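Local coordinates for protein MstE (Scytonema sp. PCC 10023, PDB 6SBF) that probably catalyses class II (type II) terpene cyclisation, assembling the polycyclic isoprenoid scaffold of merosterols, at residues P321-I333 / K337-S349. The protein carries 1 engineered substitution. Residues are numbered along the deposited sequence; the frame is centred on the assembly and turned at random. Where two conformers were deposited one is given.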
loop_
_atom_site.group_PDB
_atom_site.type_symbol
_atom_site.label_atom_id
_atom_site.label_comp_id
_atom_site.label_asym_id
_atom_site.label_seq_id
_atom_site.Cartn_x
_atom_site.Cartn_y
_atom_site.Cartn_z
ATOM N N PRO A 321 -1.649 -14.848 9.860
ATOM C CA PRO A 321 -0.212 -14.709 9.605
ATOM C C PRO A 321 0.539 -13.888 10.662
ATOM O O PRO A 321 1.755 -14.020 10.750
ATOM C CB PRO A 321 -0.175 -14.071 8.192
ATOM C CG PRO A 321 -1.514 -13.381 8.112
ATOM C CD PRO A 321 -2.479 -14.325 8.740
ATOM N N ASN A 322 -0.168 -13.037 11.411
ATOM C CA ASN A 322 0.522 -12.274 12.482
ATOM C C ASN A 322 0.858 -13.194 13.682
ATOM O O ASN A 322 1.516 -12.713 14.579
ATOM C CB ASN A 322 -0.367 -11.110 12.885
ATOM C CG ASN A 322 -0.580 -10.155 11.710
ATOM O OD1 ASN A 322 0.370 -9.531 11.303
ATOM N ND2 ASN A 322 -1.793 -10.132 11.179
ATOM N N GLN A 323 0.342 -14.424 13.643
ATOM C CA GLN A 323 0.624 -15.463 14.664
ATOM C C GLN A 323 1.509 -16.561 14.062
ATOM O O GLN A 323 1.585 -17.610 14.658
ATOM C CB GLN A 323 -0.698 -15.994 15.249
ATOM C CG GLN A 323 -1.363 -15.007 16.204
ATOM C CD GLN A 323 -2.685 -15.527 16.734
ATOM O OE1 GLN A 323 -3.645 -15.756 15.994
ATOM N NE2 GLN A 323 -2.745 -15.714 18.035
ATOM N N PHE A 324 2.152 -16.318 12.915
ATOM C CA PHE A 324 3.094 -17.272 12.281
ATOM C C PHE A 324 4.510 -16.817 12.581
ATOM O O PHE A 324 4.965 -15.761 12.138
ATOM C CB PHE A 324 2.835 -17.272 10.780
ATOM C CG PHE A 324 3.632 -18.269 9.978
ATOM C CD1 PHE A 324 3.250 -19.600 9.902
ATOM C CD2 PHE A 324 4.764 -17.876 9.306
ATOM C CE1 PHE A 324 3.972 -20.495 9.121
ATOM C CE2 PHE A 324 5.467 -18.744 8.496
ATOM C CZ PHE A 324 5.101 -20.069 8.447
ATOM N N PRO A 325 5.248 -17.585 13.418
ATOM C CA PRO A 325 6.537 -17.074 13.888
ATOM C C PRO A 325 7.707 -17.439 12.998
ATOM O O PRO A 325 8.818 -17.039 13.342
ATOM C CB PRO A 325 6.670 -17.714 15.268
ATOM C CG PRO A 325 5.931 -19.026 15.140
ATOM C CD PRO A 325 4.760 -18.714 14.239
ATOM N N HIS A 326 7.375 -18.130 11.876
ATOM C CA HIS A 326 8.383 -18.851 11.080
ATOM C C HIS A 326 8.886 -18.112 9.852
ATOM O O HIS A 326 9.635 -18.701 9.041
ATOM C CB HIS A 326 7.845 -20.238 10.688
ATOM C CG HIS A 326 7.260 -21.031 11.799
ATOM N ND1 HIS A 326 8.005 -21.512 12.858
ATOM C CD2 HIS A 326 5.980 -21.424 12.001
ATOM C CE1 HIS A 326 7.198 -22.183 13.657
ATOM N NE2 HIS A 326 5.932 -22.166 13.158
ATOM N N TRP A 327 8.498 -16.895 9.644
ATOM C CA TRP A 327 8.817 -16.137 8.423
ATOM C C TRP A 327 10.308 -16.191 8.174
ATOM O O TRP A 327 11.101 -15.926 9.102
ATOM C CB TRP A 327 8.369 -14.668 8.450
ATOM C CG TRP A 327 6.902 -14.492 8.646
ATOM C CD1 TRP A 327 6.225 -14.013 9.730
ATOM C CD2 TRP A 327 5.911 -14.799 7.669
ATOM N NE1 TRP A 327 4.881 -14.063 9.488
ATOM C CE2 TRP A 327 4.659 -14.537 8.243
ATOM C CE3 TRP A 327 5.972 -15.295 6.352
ATOM C CZ2 TRP A 327 3.472 -14.796 7.598
ATOM C CZ3 TRP A 327 4.793 -15.596 5.739
ATOM C CH2 TRP A 327 3.568 -15.315 6.336
ATOM N N ARG A 328 10.644 -16.409 6.915
ATOM C CA ARG A 328 12.008 -16.258 6.412
ATOM C C ARG A 328 11.969 -15.373 5.157
ATOM O O ARG A 328 10.953 -15.369 4.485
ATOM C CB ARG A 328 12.574 -17.616 6.012
ATOM C CG ARG A 328 12.763 -18.575 7.186
ATOM C CD ARG A 328 13.430 -19.855 6.748
ATOM N NE ARG A 328 12.582 -20.599 5.822
ATOM C CZ ARG A 328 13.020 -21.654 5.152
ATOM N NH1 ARG A 328 12.233 -22.298 4.306
ATOM N NH2 ARG A 328 14.257 -22.057 5.353
ATOM N N TYR A 329 13.067 -14.725 4.865
ATOM C CA TYR A 329 13.194 -13.860 3.678
ATOM C C TYR A 329 13.586 -14.770 2.516
ATOM O O TYR A 329 14.603 -15.454 2.613
ATOM C CB TYR A 329 14.155 -12.698 3.945
ATOM C CG TYR A 329 13.536 -11.770 4.963
ATOM C CD1 TYR A 329 13.665 -12.023 6.317
ATOM C CD2 TYR A 329 12.751 -10.705 4.542
ATOM C CE1 TYR A 329 13.028 -11.215 7.243
ATOM C CE2 TYR A 329 12.099 -9.893 5.450
ATOM C CZ TYR A 329 12.245 -10.164 6.794
ATOM O OH TYR A 329 11.604 -9.410 7.739
ATOM N N TYR A 330 12.755 -14.877 1.497
ATOM C CA TYR A 330 12.896 -15.835 0.370
ATOM C C TYR A 330 14.308 -15.756 -0.211
ATOM O O TYR A 330 14.964 -16.798 -0.416
ATOM C CB TYR A 330 11.872 -15.566 -0.734
ATOM C CG TYR A 330 11.935 -16.588 -1.839
ATOM C CD1 TYR A 330 11.272 -17.791 -1.704
ATOM C CD2 TYR A 330 12.564 -16.312 -3.042
ATOM C CE1 TYR A 330 11.286 -18.754 -2.697
ATOM C CE2 TYR A 330 12.591 -17.258 -4.052
ATOM C CZ TYR A 330 11.948 -18.475 -3.879
ATOM O OH TYR A 330 11.961 -19.365 -4.901
ATOM N N ASP A 331 14.817 -14.543 -0.395
ATOM C CA ASP A 331 16.119 -14.370 -1.070
ATOM C C ASP A 331 17.275 -14.835 -0.178
ATOM O O ASP A 331 18.361 -15.057 -0.682
ATOM C CB ASP A 331 16.314 -12.925 -1.485
ATOM C CG ASP A 331 15.512 -12.615 -2.737
ATOM O OD1 ASP A 331 15.436 -13.498 -3.629
ATOM O OD2 ASP A 331 14.925 -11.528 -2.779
ATOM N N GLU A 332 17.054 -15.080 1.093
ATOM C CA GLU A 332 18.097 -15.499 2.060
ATOM C C GLU A 332 18.107 -17.014 2.285
ATOM O O GLU A 332 18.986 -17.484 3.040
ATOM C CB GLU A 332 17.833 -14.803 3.389
ATOM C CG GLU A 332 17.971 -13.315 3.282
ATOM C CD GLU A 332 17.751 -12.526 4.536
ATOM O OE1 GLU A 332 17.760 -11.317 4.399
ATOM O OE2 GLU A 332 17.543 -13.127 5.631
ATOM N N ILE A 333 17.069 -17.720 1.828
ATOM C CA ILE A 333 16.933 -19.186 2.087
ATOM C C ILE A 333 17.979 -19.912 1.248
ATOM O O ILE A 333 18.040 -19.658 0.020
ATOM C CB ILE A 333 15.529 -19.717 1.768
ATOM C CG1 ILE A 333 14.463 -19.001 2.599
ATOM C CG2 ILE A 333 15.497 -21.237 1.961
ATOM C CD1 ILE A 333 13.048 -19.217 2.086
ATOM N N LYS A 337 13.690 -24.270 -1.470
ATOM C CA LYS A 337 12.764 -23.270 -0.881
ATOM C C LYS A 337 11.406 -23.221 -1.576
ATOM O O LYS A 337 11.223 -23.693 -2.677
ATOM C CB LYS A 337 13.442 -21.900 -0.861
ATOM C CG LYS A 337 13.853 -21.287 -2.200
ATOM C CD LYS A 337 15.148 -20.512 -1.996
ATOM C CE LYS A 337 15.540 -19.482 -3.027
ATOM N NZ LYS A 337 16.290 -18.381 -2.357
ATOM N N ARG A 338 10.474 -22.597 -0.889
ATOM C CA ARG A 338 9.095 -22.435 -1.374
ATOM C C ARG A 338 8.693 -21.039 -0.988
ATOM O O ARG A 338 9.308 -20.459 -0.060
ATOM C CB ARG A 338 8.122 -23.433 -0.748
ATOM C CG ARG A 338 8.097 -23.432 0.777
ATOM C CD ARG A 338 7.281 -24.590 1.310
ATOM N NE ARG A 338 5.924 -24.543 0.761
ATOM C CZ ARG A 338 5.116 -25.590 0.660
ATOM N NH1 ARG A 338 3.914 -25.445 0.124
ATOM N NH2 ARG A 338 5.505 -26.771 1.113
ATOM N N PHE A 339 7.652 -20.557 -1.606
ATOM C CA PHE A 339 7.187 -19.210 -1.242
ATOM C C PHE A 339 6.380 -19.205 0.056
ATOM O O PHE A 339 6.464 -18.188 0.779
ATOM C CB PHE A 339 6.419 -18.598 -2.403
ATOM C CG PHE A 339 7.307 -18.326 -3.578
ATOM C CD1 PHE A 339 8.256 -17.300 -3.541
ATOM C CD2 PHE A 339 7.186 -19.085 -4.722
ATOM C CE1 PHE A 339 9.024 -17.011 -4.666
ATOM C CE2 PHE A 339 8.014 -18.840 -5.811
ATOM C CZ PHE A 339 8.943 -17.823 -5.777
ATOM N N GLU A 340 5.645 -20.276 0.347
ATOM C CA GLU A 340 4.790 -20.301 1.541
ATOM C C GLU A 340 5.691 -20.196 2.761
ATOM O O GLU A 340 6.682 -20.934 2.865
ATOM C CB GLU A 340 3.901 -21.529 1.620
ATOM C CG GLU A 340 2.950 -21.651 0.451
ATOM C CD GLU A 340 3.528 -22.274 -0.813
ATOM O OE1 GLU A 340 2.807 -22.244 -1.798
ATOM O OE2 GLU A 340 4.701 -22.722 -0.834
ATOM N N GLY A 341 5.325 -19.277 3.642
ATOM C CA GLY A 341 6.075 -18.976 4.852
ATOM C C GLY A 341 7.262 -18.101 4.610
ATOM O O GLY A 341 8.050 -17.917 5.542
ATOM N N SER A 342 7.341 -17.476 3.444
ATOM C CA SER A 342 8.461 -16.565 3.126
ATOM C C SER A 342 7.977 -15.148 2.809
ATOM O O SER A 342 6.762 -14.949 2.629
ATOM C CB SER A 342 9.287 -17.124 2.006
ATOM O OG SER A 342 8.720 -16.759 0.759
ATOM N N ILE A 343 8.949 -14.263 2.830
ATOM C CA ILE A 343 8.756 -12.839 2.577
ATOM C C ILE A 343 9.569 -12.482 1.346
ATOM O O ILE A 343 10.770 -12.782 1.273
ATOM C CB ILE A 343 9.163 -12.034 3.814
ATOM C CG1 ILE A 343 8.327 -12.397 5.017
ATOM C CG2 ILE A 343 9.121 -10.547 3.550
ATOM C CD1 ILE A 343 8.781 -11.728 6.314
ATOM N N ILE A 344 8.932 -11.753 0.446
ATOM C CA ILE A 344 9.609 -11.118 -0.706
ATOM C C ILE A 344 9.588 -9.601 -0.573
ATOM O O ILE A 344 8.871 -9.063 0.253
ATOM C CB ILE A 344 9.000 -11.653 -2.010
ATOM C CG1 ILE A 344 7.566 -11.193 -2.238
ATOM C CG2 ILE A 344 9.150 -13.170 -2.083
ATOM C CD1 ILE A 344 7.173 -11.366 -3.662
ATOM N N PHE A 345 10.361 -8.952 -1.415
ATOM C CA PHE A 345 10.405 -7.479 -1.395
ATOM C C PHE A 345 10.419 -6.934 -2.825
ATOM O O PHE A 345 10.489 -7.665 -3.814
ATOM C CB PHE A 345 11.592 -6.976 -0.558
ATOM C CG PHE A 345 12.942 -7.301 -1.126
ATOM C CD1 PHE A 345 13.650 -6.437 -1.896
ATOM C CD2 PHE A 345 13.582 -8.478 -0.719
ATOM C CE1 PHE A 345 14.899 -6.740 -2.390
ATOM C CE2 PHE A 345 14.840 -8.785 -1.214
ATOM C CZ PHE A 345 15.496 -7.893 -2.018
ATOM N N ASP A 346 10.328 -5.626 -2.867
ATOM C CA ASP A 346 10.286 -4.862 -4.126
ATOM C C ASP A 346 11.701 -4.648 -4.637
ATOM O O ASP A 346 12.351 -3.651 -4.328
ATOM C CB ASP A 346 9.565 -3.552 -3.900
ATOM C CG ASP A 346 10.124 -2.677 -2.770
ATOM O OD1 ASP A 346 10.476 -3.180 -1.674
ATOM O OD2 ASP A 346 10.146 -1.431 -2.983
ATOM N N HIS A 347 12.211 -5.621 -5.411
ATOM C CA HIS A 347 13.620 -5.619 -5.834
ATOM C C HIS A 347 13.989 -4.376 -6.654
ATOM O O HIS A 347 15.155 -4.009 -6.696
ATOM C CB HIS A 347 13.942 -6.883 -6.624
ATOM C CG HIS A 347 13.078 -7.096 -7.821
ATOM N ND1 HIS A 347 11.721 -7.514 -7.736
ATOM C CD2 HIS A 347 13.370 -6.865 -9.147
ATOM C CE1 HIS A 347 11.261 -7.537 -9.022
ATOM N NE2 HIS A 347 12.270 -7.195 -9.884
ATOM N N ASN A 348 13.033 -3.709 -7.321
ATOM C CA ASN A 348 13.331 -2.499 -8.131
ATOM C C ASN A 348 13.297 -1.239 -7.280
ATOM O O ASN A 348 13.663 -0.165 -7.787
ATOM C CB ASN A 348 12.358 -2.381 -9.303
ATOM C CG ASN A 348 12.553 -3.460 -10.355
ATOM O OD1 ASN A 348 13.701 -3.872 -10.586
ATOM N ND2 ASN A 348 11.486 -3.854 -11.048
ATOM N N SER A 349 12.820 -1.318 -6.041
ATOM C CA SER A 349 12.667 -0.159 -5.134
ATOM C C SER A 349 11.564 0.792 -5.629
ATOM O O SER A 349 11.487 1.907 -5.072
ATOM C CB SER A 349 13.963 0.580 -4.891
ATOM O OG SER A 349 15.042 -0.285 -4.534
HETATM O O HOH W 1 9.060 -20.317 6.721
HETATM O O HOH W 2 10.168 -21.606 -5.066
HETATM O O HOH W 3 12.317 -10.982 -2.708
HETATM O O HOH W 4 13.172 -12.079 -0.155
#
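With CG anti to the backbone N (chi1 -176°), Tyr330 directs its ring into 337-349, between the Phe339 ring and the Lys337 chain; the latter, bent at chi2 and chi4, arches over one ring face. Phe339 forms an offset stack on the other, centroids 4.2 Å apart and planes 16° from parallel, its CE1 toward the tyrosine rim. Lys337 crosses the ring with CE in CH-pi contact, while NZ makes a cation-pi interaction 4.5 Å from the Tyr330 centroid and also donates to Tyr330 O at 2.8 Å and to Ile333 O at 3.2 Å. Tyr330 O also accepts from Ile333 N, the two donors arriving from opposite faces of the carbonyl plane. With an alanine here, the Phe339 ring would probably lose its stacking partner and the Lys337 chain the surface it crosses.

Next to the stacked ring, strands 328-329 and 342-344 pair in parallel through Arg328 N to Gly341 O, Ile343 N to Arg328 O, and Tyr330 N to Ile343 O (2.9 Å). On the face shared by Tyr329 and Ile343, Ile343 CD1 packs over the Tyr329 ring and touches Trp327 CB at 3.7 Å. Phe324 CE2 approaches Gly341 CA at 3.7 Å, where the positive phi of a type II turn favours glycine. Strand 311-313 pairs antiparallel with the other side of 342-344, completing a three-stranded mixed sheet that leads into helix 350-363 of the alpha6-alpha6 barrel.

Water links Asp331 OD2 to Phe345 N, and a second joins Asp331 N to Ile343 O, bridging the segments beside the last direct backbone bond. The Lys337 ammonium is likely to stay protonated, its charge stabilised by two carbonyl oxygens and the tyrosine's pi electrons, with the Asp331 carboxylate near but not touching (Asp331 OD1 to Lys337 NZ 5.1 Å).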